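Local coordinates for protein acetate kinase (Entamoeba histolytica, PDB 4H0O) that probably catalyses phosphoryl transfer to acetate to form acetyl phosphate, as a kinase of the ASKHA superfamily, at residues B[51-56]-B[68-73]; B[55-60]-B[78-83]; B[203-208]-B[326-331]; B[369-374]-B[385-390]. All coordinates share one frame; numbering follows the deposited sequence.

Contact 1: B[51-56]-B[68-73]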
# COMPACT_ATOMS: atom_id res chain seq x y z
N GLU B 51 -14.12 24.29 43.25
CA GLU B 51 -14.76 25.11 42.23
C GLU B 51 -15.55 24.29 41.20
O GLU B 51 -15.59 23.06 41.27
CB GLU B 51 -13.67 25.92 41.53
CG GLU B 51 -14.11 27.21 40.88
CD GLU B 51 -13.27 27.53 39.66
OE1 GLU B 51 -12.08 27.89 39.82
OE2 GLU B 51 -13.81 27.40 38.54
N LYS B 52 -16.15 24.98 40.24
CA LYS B 52 -16.96 24.38 39.19
C LYS B 52 -16.17 24.33 37.88
O LYS B 52 -15.08 24.90 37.79
CB LYS B 52 -18.22 25.23 38.98
CG LYS B 52 -18.93 25.63 40.26
CD LYS B 52 -20.17 26.45 39.95
CE LYS B 52 -20.69 27.16 41.18
NZ LYS B 52 -21.76 28.15 40.83
N PRO B 53 -16.70 23.64 36.85
CA PRO B 53 -16.04 23.75 35.54
C PRO B 53 -16.22 25.16 34.99
O PRO B 53 -17.21 25.82 35.33
CB PRO B 53 -16.78 22.73 34.68
CG PRO B 53 -18.11 22.57 35.34
CD PRO B 53 -17.84 22.70 36.80
N PHE B 54 -15.30 25.61 34.15
CA PHE B 54 -15.31 26.99 33.70
C PHE B 54 -14.64 27.16 32.35
O PHE B 54 -13.87 26.31 31.91
CB PHE B 54 -14.60 27.88 34.73
CG PHE B 54 -13.16 27.53 34.94
CD1 PHE B 54 -12.80 26.50 35.80
CD2 PHE B 54 -12.15 28.23 34.29
CE1 PHE B 54 -11.47 26.17 36.00
CE2 PHE B 54 -10.82 27.91 34.48
CZ PHE B 54 -10.48 26.88 35.34
N ILE B 55 -14.94 28.28 31.69
CA ILE B 55 -14.18 28.69 30.51
C ILE B 55 -13.03 29.57 30.97
O ILE B 55 -13.24 30.55 31.69
CB ILE B 55 -15.06 29.47 29.51
CG1 ILE B 55 -16.31 28.66 29.15
CG2 ILE B 55 -14.26 29.80 28.25
CD1 ILE B 55 -17.23 29.35 28.17
N GLU B 56 -11.81 29.23 30.56
CA GLU B 56 -10.66 30.05 30.90
C GLU B 56 -10.30 30.96 29.73
O GLU B 56 -9.96 30.49 28.65
CB GLU B 56 -9.46 29.17 31.27
CG GLU B 56 -8.19 29.95 31.57
CD GLU B 56 -7.14 29.11 32.28
OE1 GLU B 56 -7.45 27.95 32.64
OE2 GLU B 56 -6.01 29.60 32.48
N THR B 68 -19.24 27.74 34.67
CA THR B 68 -20.25 27.28 33.74
C THR B 68 -20.68 25.87 34.09
O THR B 68 -19.95 25.15 34.77
CB THR B 68 -19.70 27.26 32.29
OG1 THR B 68 -18.37 26.71 32.30
CG2 THR B 68 -19.65 28.66 31.70
N PRO B 69 -21.88 25.46 33.64
CA PRO B 69 -22.20 24.03 33.68
C PRO B 69 -21.31 23.33 32.66
O PRO B 69 -20.59 24.01 31.92
CB PRO B 69 -23.65 23.99 33.22
CG PRO B 69 -24.17 25.39 33.39
CD PRO B 69 -23.00 26.28 33.14
N ILE B 70 -21.35 22.00 32.60
CA ILE B 70 -20.66 21.30 31.52
C ILE B 70 -21.34 21.69 30.21
O ILE B 70 -22.56 21.60 30.09
CB ILE B 70 -20.66 19.77 31.72
CG1 ILE B 70 -19.79 19.38 32.91
CG2 ILE B 70 -20.16 19.07 30.46
CD1 ILE B 70 -18.36 19.86 32.79
N LEU B 71 -20.54 22.13 29.24
CA LEU B 71 -21.09 22.67 28.00
C LEU B 71 -20.77 21.78 26.81
O LEU B 71 -19.68 21.21 26.72
CB LEU B 71 -20.53 24.08 27.75
CG LEU B 71 -20.91 25.16 28.76
CD1 LEU B 71 -20.09 26.43 28.56
CD2 LEU B 71 -22.39 25.47 28.65
N ASN B 72 -21.73 21.65 25.89
CA ASN B 72 -21.40 21.08 24.59
C ASN B 72 -20.66 22.13 23.76
O ASN B 72 -20.35 23.21 24.26
CB ASN B 72 -22.65 20.53 23.86
CG ASN B 72 -23.68 21.60 23.55
OD1 ASN B 72 -23.36 22.78 23.36
ND2 ASN B 72 -24.94 21.19 23.46
N HIS B 73 -20.39 21.83 22.50
CA HIS B 73 -19.64 22.77 21.67
C HIS B 73 -20.41 24.05 21.28
O HIS B 73 -19.90 25.15 21.49
CB HIS B 73 -19.02 22.07 20.46
CG HIS B 73 -18.00 21.04 20.82
ND1 HIS B 73 -16.82 21.35 21.48
CD2 HIS B 73 -17.96 19.70 20.62
CE1 HIS B 73 -16.12 20.25 21.67
NE2 HIS B 73 -16.78 19.24 21.16
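The open end of the edge hairpin formed by strands 54-59 and 62-67, in the larger mixed sheet of this ribonuclease H-like kinase, closes here, and the chain turns away toward helix 73-86. Pro53 O receives the main bond: Thr68 N donates to it at 2.9 Å, nearly straight (N-H...O 170°) and in the carbonyl plane. Thr68 OG1, placed between its own backbone N and carbonyl carbon (chi1 43°), adds a weak second bond to Pro53 O at 3.4 Å and lies equally near Phe54 CA. The Pro53 ring rests against the Thr68 carbonyl, with CG 3.2 Å from Thr68 O. Its CB and CG also meet the tip of Ile70, which crosses it at about a right angle, CG to Ile70 CD1 3.7 Å. Further along the strand, Ile55 CD1 touches Leu71 CD1 at 4.1 Å, the two side chains again crossing squarely, while Phe54 sets off away from 68-73 and packs on Lys65 and Arg44. Leu71 O bonds Asn43 ND2, and Asn72 caps helix 73-86 through Gln75 N. One carbonyl thus takes both polar bonds across the segments, and apolar contacts continue the join toward the helix.

Contact 2: B[55-60]-B[78-83]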
# COMPACT_ATOMS: atom_id res chain seq x y z
N ILE B 55 -14.94 28.28 31.69
CA ILE B 55 -14.18 28.69 30.51
C ILE B 55 -13.03 29.57 30.97
O ILE B 55 -13.24 30.55 31.69
CB ILE B 55 -15.06 29.47 29.51
CG1 ILE B 55 -16.31 28.66 29.15
CG2 ILE B 55 -14.26 29.80 28.25
CD1 ILE B 55 -17.23 29.35 28.17
N GLU B 56 -11.81 29.23 30.56
CA GLU B 56 -10.66 30.05 30.90
C GLU B 56 -10.30 30.96 29.73
O GLU B 56 -9.96 30.49 28.65
CB GLU B 56 -9.46 29.17 31.27
CG GLU B 56 -8.19 29.95 31.57
CD GLU B 56 -7.14 29.11 32.28
OE1 GLU B 56 -7.45 27.95 32.64
OE2 GLU B 56 -6.01 29.60 32.48
N HIS B 57 -10.39 32.26 29.95
CA HIS B 57 -10.05 33.22 28.91
C HIS B 57 -8.68 33.85 29.15
O HIS B 57 -8.37 34.27 30.27
CB HIS B 57 -11.13 34.30 28.80
CG HIS B 57 -12.44 33.79 28.31
ND1 HIS B 57 -12.70 33.55 26.98
CD2 HIS B 57 -13.59 33.47 28.97
CE1 HIS B 57 -13.94 33.11 26.84
NE2 HIS B 57 -14.50 33.06 28.03
N HIS B 58 -7.87 33.90 28.10
CA HIS B 58 -6.60 34.61 28.14
C HIS B 58 -6.72 35.86 27.27
O HIS B 58 -6.89 35.77 26.05
CB HIS B 58 -5.46 33.70 27.68
CG HIS B 58 -5.18 32.57 28.62
ND1 HIS B 58 -4.19 31.62 28.38
CD2 HIS B 58 -5.74 32.23 29.80
CE1 HIS B 58 -4.18 30.76 29.38
NE2 HIS B 58 -5.11 31.10 30.25
N LEU B 59 -6.67 37.02 27.91
CA LEU B 59 -6.93 38.29 27.25
C LEU B 59 -5.92 39.35 27.70
O LEU B 59 -5.89 39.71 28.88
CB LEU B 59 -8.35 38.76 27.56
CG LEU B 59 -8.76 40.16 27.12
CD1 LEU B 59 -8.60 40.33 25.61
CD2 LEU B 59 -10.20 40.46 27.54
N ASN B 60 -5.11 39.81 26.76
CA ASN B 60 -4.08 40.80 27.03
C ASN B 60 -3.22 40.41 28.23
O ASN B 60 -2.25 39.67 28.10
CB ASN B 60 -4.70 42.18 27.26
CG ASN B 60 -3.67 43.29 27.25
OD1 ASN B 60 -2.65 43.21 26.57
ND2 ASN B 60 -3.94 44.34 28.02
N LYS B 78 -21.40 30.00 21.79
CA LYS B 78 -22.25 31.14 22.11
C LYS B 78 -21.70 31.98 23.26
O LYS B 78 -21.59 33.21 23.16
CB LYS B 78 -23.67 30.67 22.44
CG LYS B 78 -24.56 31.74 23.07
CD LYS B 78 -26.01 31.58 22.65
CE LYS B 78 -26.86 32.75 23.13
NZ LYS B 78 -28.18 32.82 22.42
N LEU B 79 -21.33 31.31 24.34
CA LEU B 79 -20.82 31.99 25.53
C LEU B 79 -19.46 32.63 25.26
O LEU B 79 -19.12 33.67 25.85
CB LEU B 79 -20.75 31.02 26.72
CG LEU B 79 -21.98 30.95 27.63
CD1 LEU B 79 -23.28 30.82 26.84
CD2 LEU B 79 -21.87 29.81 28.63
N ILE B 80 -18.67 32.03 24.37
CA ILE B 80 -17.40 32.61 23.95
C ILE B 80 -17.63 33.91 23.19
O ILE B 80 -17.01 34.94 23.49
CB ILE B 80 -16.60 31.62 23.07
CG1 ILE B 80 -16.01 30.49 23.92
CG2 ILE B 80 -15.48 32.35 22.33
CD1 ILE B 80 -15.39 29.36 23.11
N ILE B 81 -18.53 33.86 22.21
CA ILE B 81 -18.90 35.03 21.41
C ILE B 81 -19.45 36.14 22.31
O ILE B 81 -19.15 37.32 22.11
CB ILE B 81 -19.96 34.64 20.35
CG1 ILE B 81 -19.33 33.72 19.29
CG2 ILE B 81 -20.56 35.87 19.69
CD1 ILE B 81 -20.33 33.10 18.33
N GLN B 82 -20.25 35.76 23.30
CA GLN B 82 -20.81 36.70 24.26
C GLN B 82 -19.71 37.38 25.09
O GLN B 82 -19.77 38.58 25.33
CB GLN B 82 -21.81 35.99 25.17
CG GLN B 82 -22.28 36.81 26.36
CD GLN B 82 -23.46 36.17 27.07
OE1 GLN B 82 -24.32 35.56 26.44
NE2 GLN B 82 -23.50 36.30 28.39
N PHE B 83 -18.72 36.60 25.51
CA PHE B 83 -17.60 37.13 26.29
C PHE B 83 -16.83 38.18 25.52
O PHE B 83 -16.43 39.21 26.08
CB PHE B 83 -16.66 36.00 26.71
CG PHE B 83 -15.33 36.47 27.24
CD1 PHE B 83 -15.18 36.82 28.57
CD2 PHE B 83 -14.22 36.54 26.40
CE1 PHE B 83 -13.95 37.25 29.06
CE2 PHE B 83 -12.99 36.97 26.89
CZ PHE B 83 -12.86 37.33 28.22
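His57 ND1 is gripped by one hydrogen bond, to the hydroxyl of Tyr28 on strand 26-31, while an aromatic ring from helix 73-86 lies over the same atom. That ring is Phe83, whose CD2 sits 3.4 Å from His57 ND1. The two rings form a face-to-face stack, planes only 8° apart and centroids 3.6 Å from each other. The overlap is close but not exactly in register: His57 CG lies over the centre of the Phe83 ring, whereas Phe83 CD2 falls toward the rim of the imidazole. Each side chain reaches toward the other from its own backbone, His57 with CG beside its backbone N and Phe83 with CG anti to its backbone N (chi1 167°), so the rings overlap between strand and helix. The hydrogen bond and the stack together would restrict rotation of the imidazole. Around the pair, Leu59 CD2 comes obliquely to Phe83 CZ at 4.2 Å, and Ile80 CG1 approaches His57 CE1 at 4.4 Å. Farther along, Ile55 CD1 meets Leu79 CB at 4.2 Å, the side chains crossing at about a right angle. The opposite side of the strand is polar: His58 NE2 donates in its ring plane to Glu56 OE2 at 2.8 Å, meeting the carboxylate from above its plane. Ile66 and Cys38 of the flanking strands also touch Phe83. Helix 73-86 packs over the antiparallel strands of the larger mixed sheet, its segment 78-83 running at 36° to strand 55-59, the helix-on-sheet layering typical of the ribonuclease H-like fold.

Contact 3: B[203-208]-B[326-331]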
# COMPACT_ATOMS: atom_id res chain seq x y z
N HIS B 203 8.03 25.00 -9.63
CA HIS B 203 8.88 24.10 -10.39
C HIS B 203 9.59 23.16 -9.43
O HIS B 203 10.82 23.13 -9.36
CB HIS B 203 9.90 24.89 -11.23
CG HIS B 203 9.27 25.84 -12.19
ND1 HIS B 203 8.79 25.45 -13.42
CD2 HIS B 203 9.04 27.18 -12.11
CE1 HIS B 203 8.29 26.50 -14.05
NE2 HIS B 203 8.43 27.56 -13.27
N SER B 204 8.80 22.38 -8.70
CA SER B 204 9.33 21.54 -7.63
C SER B 204 8.55 20.24 -7.53
O SER B 204 7.35 20.19 -7.81
CB SER B 204 9.24 22.28 -6.30
OG SER B 204 7.89 22.57 -5.96
N LYS B 205 9.24 19.18 -7.13
CA LYS B 205 8.60 17.92 -6.78
C LYS B 205 8.79 17.70 -5.29
O LYS B 205 9.92 17.50 -4.82
CB LYS B 205 9.19 16.77 -7.59
CG LYS B 205 8.90 16.86 -9.08
CD LYS B 205 9.65 15.81 -9.87
CE LYS B 205 9.34 15.94 -11.35
NZ LYS B 205 7.87 15.95 -11.59
N ILE B 206 7.69 17.76 -4.56
CA ILE B 206 7.74 17.75 -3.10
C ILE B 206 6.96 16.57 -2.55
O ILE B 206 5.85 16.28 -3.01
CB ILE B 206 7.17 19.06 -2.53
CG1 ILE B 206 7.90 20.27 -3.14
CG2 ILE B 206 7.27 19.09 -1.01
CD1 ILE B 206 7.41 21.62 -2.64
N ILE B 207 7.56 15.86 -1.59
CA ILE B 207 6.83 14.86 -0.82
C ILE B 207 6.75 15.35 0.62
O ILE B 207 7.78 15.54 1.28
CB ILE B 207 7.50 13.47 -0.88
CG1 ILE B 207 7.41 12.89 -2.30
CG2 ILE B 207 6.84 12.51 0.11
CD1 ILE B 207 8.02 11.50 -2.44
N ALA B 208 5.53 15.56 1.10
CA ALA B 208 5.32 16.04 2.46
C ALA B 208 4.83 14.91 3.35
O ALA B 208 4.01 14.09 2.94
CB ALA B 208 4.33 17.18 2.47
N GLY B 326 10.03 12.09 -9.48
CA GLY B 326 11.25 12.55 -8.85
C GLY B 326 11.04 13.15 -7.46
O GLY B 326 9.96 13.06 -6.89
N LEU B 327 12.10 13.76 -6.93
CA LEU B 327 12.07 14.30 -5.57
C LEU B 327 13.13 15.38 -5.37
O LEU B 327 14.33 15.11 -5.45
CB LEU B 327 12.29 13.18 -4.55
CG LEU B 327 12.41 13.62 -3.09
CD1 LEU B 327 11.11 14.25 -2.63
CD2 LEU B 327 12.80 12.45 -2.19
N ASP B 328 12.68 16.61 -5.11
CA ASP B 328 13.59 17.71 -4.82
C ASP B 328 13.63 18.00 -3.32
O ASP B 328 14.69 18.32 -2.77
CB ASP B 328 13.16 18.97 -5.57
CG ASP B 328 13.13 18.77 -7.07
OD1 ASP B 328 14.03 18.08 -7.59
OD2 ASP B 328 12.21 19.30 -7.72
N LEU B 329 12.48 17.89 -2.66
CA LEU B 329 12.37 18.26 -1.25
C LEU B 329 11.47 17.33 -0.47
O LEU B 329 10.29 17.16 -0.81
CB LEU B 329 11.86 19.70 -1.12
CG LEU B 329 11.64 20.21 0.31
CD1 LEU B 329 12.96 20.26 1.06
CD2 LEU B 329 10.97 21.58 0.32
N LEU B 330 12.02 16.73 0.58
CA LEU B 330 11.25 15.94 1.53
C LEU B 330 11.01 16.78 2.78
O LEU B 330 11.95 17.31 3.38
CB LEU B 330 11.99 14.65 1.89
CG LEU B 330 11.31 13.72 2.90
CD1 LEU B 330 10.08 13.08 2.29
CD2 LEU B 330 12.27 12.65 3.43
N VAL B 331 9.75 16.93 3.17
CA VAL B 331 9.41 17.78 4.31
C VAL B 331 8.63 17.05 5.39
O VAL B 331 7.65 16.37 5.10
CB VAL B 331 8.61 19.02 3.86
CG1 VAL B 331 7.28 18.60 3.26
CG2 VAL B 331 8.40 19.97 5.04
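The Asp328 carboxylate is approached from above its plane rather than within it: Lys205 N donates to Asp328 OD2 at 3.0 Å. This acid closes the start of two parallel strands, 205-211 and 329-333, neighbours in the second mixed sheet of the ribonuclease H-like fold. In return Asp328 N donates to Lys205 O at 2.9 Å, in the carbonyl plane. Leu329 N adds a weak second bond to that oxygen. From there the regular parallel pattern runs on: Ile207 N to Leu329 O at 3.1 Å, nearly along the C=O axis, then Val331 N to Ile207 O. The Lys205 chain passes over Gly326 and bends at its end (chi4 -52°), bringing NZ to Ile324 O rather than to Asp328. Under helix 299-324, Ile207 packs with both branches against two leucine methyls on one flank, its CG1 4.0 Å from Leu327 CD1 and its CG2 3.9 Å from Leu330 CD1. Ile206, Ala208, Leu329 and Val331 line the other face, where helix 185-195 touches Ile206 and Ala208. Packing is tight there: Val331 CG1, in the crowded position between its backbone N and carbonyl carbon (chi1 63°), sits 3.3 Å from Ala208 CA and 3.4 Å from Ala208 CB.

Contact 4: B[369-374]-B[385-390]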
# COMPACT_ATOMS: atom_id res chain seq x y z
N LYS B 369 10.45 24.34 15.37
CA LYS B 369 9.77 25.58 15.75
C LYS B 369 9.73 26.54 14.57
O LYS B 369 8.92 27.47 14.54
CB LYS B 369 10.45 26.23 16.96
CG LYS B 369 10.20 25.49 18.26
CD LYS B 369 8.72 25.13 18.39
CE LYS B 369 8.44 24.26 19.60
NZ LYS B 369 7.04 23.75 19.59
N LYS B 370 10.58 26.30 13.58
CA LYS B 370 10.61 27.11 12.36
C LYS B 370 11.21 26.34 11.19
O LYS B 370 12.01 25.42 11.38
CB LYS B 370 11.40 28.40 12.60
CG LYS B 370 12.87 28.19 12.89
CD LYS B 370 13.65 29.49 12.78
CE LYS B 370 15.15 29.25 12.90
NZ LYS B 370 15.91 30.52 12.98
N ILE B 371 10.83 26.72 9.98
CA ILE B 371 11.33 26.07 8.77
C ILE B 371 12.85 26.15 8.69
O ILE B 371 13.42 27.24 8.62
CB ILE B 371 10.72 26.68 7.50
CG1 ILE B 371 9.20 26.54 7.51
CG2 ILE B 371 11.31 26.03 6.26
CD1 ILE B 371 8.51 27.25 6.36
N GLU B 372 13.50 24.99 8.71
CA GLU B 372 14.96 24.94 8.64
C GLU B 372 15.43 23.65 7.98
O GLU B 372 14.99 22.56 8.34
CB GLU B 372 15.57 25.06 10.04
CG GLU B 372 14.87 24.21 11.09
CD GLU B 372 15.48 24.38 12.47
OE1 GLU B 372 16.72 24.25 12.60
OE2 GLU B 372 14.73 24.66 13.43
N PHE B 373 16.33 23.78 7.01
CA PHE B 373 16.86 22.62 6.29
C PHE B 373 17.80 21.81 7.18
O PHE B 373 18.65 22.37 7.87
CB PHE B 373 17.59 23.07 5.03
CG PHE B 373 16.69 23.67 3.98
CD1 PHE B 373 16.37 25.01 4.02
CD2 PHE B 373 16.17 22.88 2.97
CE1 PHE B 373 15.54 25.57 3.06
CE2 PHE B 373 15.34 23.43 2.01
CZ PHE B 373 15.02 24.77 2.05
N LEU B 374 17.63 20.49 7.16
CA LEU B 374 18.45 19.61 7.97
C LEU B 374 19.54 18.94 7.12
O LEU B 374 20.47 18.33 7.66
CB LEU B 374 17.58 18.55 8.65
CG LEU B 374 16.38 19.12 9.41
CD1 LEU B 374 15.60 18.03 10.15
CD2 LEU B 374 16.83 20.20 10.38
N VAL B 385 12.02 20.56 7.92
CA VAL B 385 10.85 20.48 8.78
C VAL B 385 10.07 21.77 8.60
O VAL B 385 10.67 22.85 8.49
CB VAL B 385 11.23 20.30 10.26
CG1 VAL B 385 11.68 18.88 10.53
CG2 VAL B 385 12.33 21.28 10.66
N ALA B 386 8.75 21.68 8.57
CA ALA B 386 7.91 22.86 8.38
C ALA B 386 6.72 22.85 9.33
O ALA B 386 5.92 21.92 9.32
CB ALA B 386 7.45 22.97 6.94
N PRO B 387 6.61 23.90 10.17
CA PRO B 387 5.54 24.07 11.16
C PRO B 387 4.15 24.10 10.54
O PRO B 387 3.98 24.63 9.44
CB PRO B 387 5.85 25.44 11.78
CG PRO B 387 7.31 25.63 11.57
CD PRO B 387 7.62 24.97 10.26
N ASN B 388 3.16 23.54 11.24
CA ASN B 388 1.78 23.52 10.77
C ASN B 388 0.77 23.69 11.90
O ASN B 388 -0.19 22.93 12.00
CB ASN B 388 1.49 22.22 10.01
CG ASN B 388 1.59 20.99 10.89
OD1 ASN B 388 2.40 20.95 11.82
ND2 ASN B 388 0.75 19.99 10.62
N ASP B 389 1.00 24.68 12.76
CA ASP B 389 0.10 24.96 13.88
C ASP B 389 -1.35 25.07 13.42
O ASP B 389 -1.67 25.83 12.50
CB ASP B 389 0.52 26.24 14.61
CG ASP B 389 -0.53 26.72 15.60
OD1 ASP B 389 -0.52 26.26 16.76
OD2 ASP B 389 -1.37 27.56 15.22
N GLU B 390 -2.22 24.29 14.06
CA GLU B 390 -3.63 24.17 13.68
C GLU B 390 -4.35 25.48 13.41
O GLU B 390 -5.08 25.60 12.42
CB GLU B 390 -4.40 23.40 14.76
CG GLU B 390 -4.01 21.94 14.91
CD GLU B 390 -4.98 21.18 15.80
OE1 GLU B 390 -5.89 20.52 15.25
OE2 GLU B 390 -4.84 21.25 17.04
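Tight on its Ile371 side and loose at its lysines, this contact joins the edge strand 372-373 to the end of strand 382-385, at the border of the six-stranded mixed sheet in the ribonuclease H-like fold. Glu372 and Val385 form an antiparallel hydrogen-bonded pair by register, yet no conventional hydrogen bond spans the two segments. The closest backbone approach is a CA-H...O contact, Ile371 CA to Val385 O at 3.3 Å and nearly straight (168°); the backbone hydrogen bond between Leu374 and Val383 joins the same strands just beyond. Ile371 fills the close part. Its CG1, beside the backbone N (chi1 -60°), meets Pro387 CD at 3.5 Å, the chains crossing at about a right angle, and lies 4.0 Å from Ala386 CB. Pro387 also turns its CG against the Lys370 backbone, 3.7 Å from Lys370 CA. Val385 is buried and splits its two methyls: CG1 meets Leu374 CD1 at 4.0 Å, those side chains crossing at about a right angle, and CG2 runs alongside Glu372 CG at 3.9 Å, the glutamate chain then extending onward. The looser side is solvent-exposed: Lys369 and Lys370 set off away from 385-390, and only their backbone meets the Pro387 ring. Beyond Pro387 the chain departs from strand 372-373 and leads to helix 390-402. At the helix start stands Glu390, predicted to bind magnesium, with OE2 in a weak bond to Asn20, another predicted magnesium ligand. Just before it, Asp389 is the N-cap residue, its OD2 accepting a hydrogen bond from Leu392 N.

How the contacts relate
Contacts 1 and 2 share strand 54-59 and meet through Leu79, whose CD2 packs against Leu71 and Thr68; the first lies at the partly buried hairpin end, the second in the buried layer between sheet and helix. Contacts 3 and 4 belong to the other sheet and touch where Val331 packs on Ala386 and Leu329 on Phe373. Contact 3 is interior and rich in backbone hydrogen bonds, whereas contact 4, at the sheet border, has none across its segments. Aromatic stacking marks contact 2 alone. Contacts 1 and 3 are farthest apart, with centres about 46 Å from each other, on opposite sides of the chain's centre.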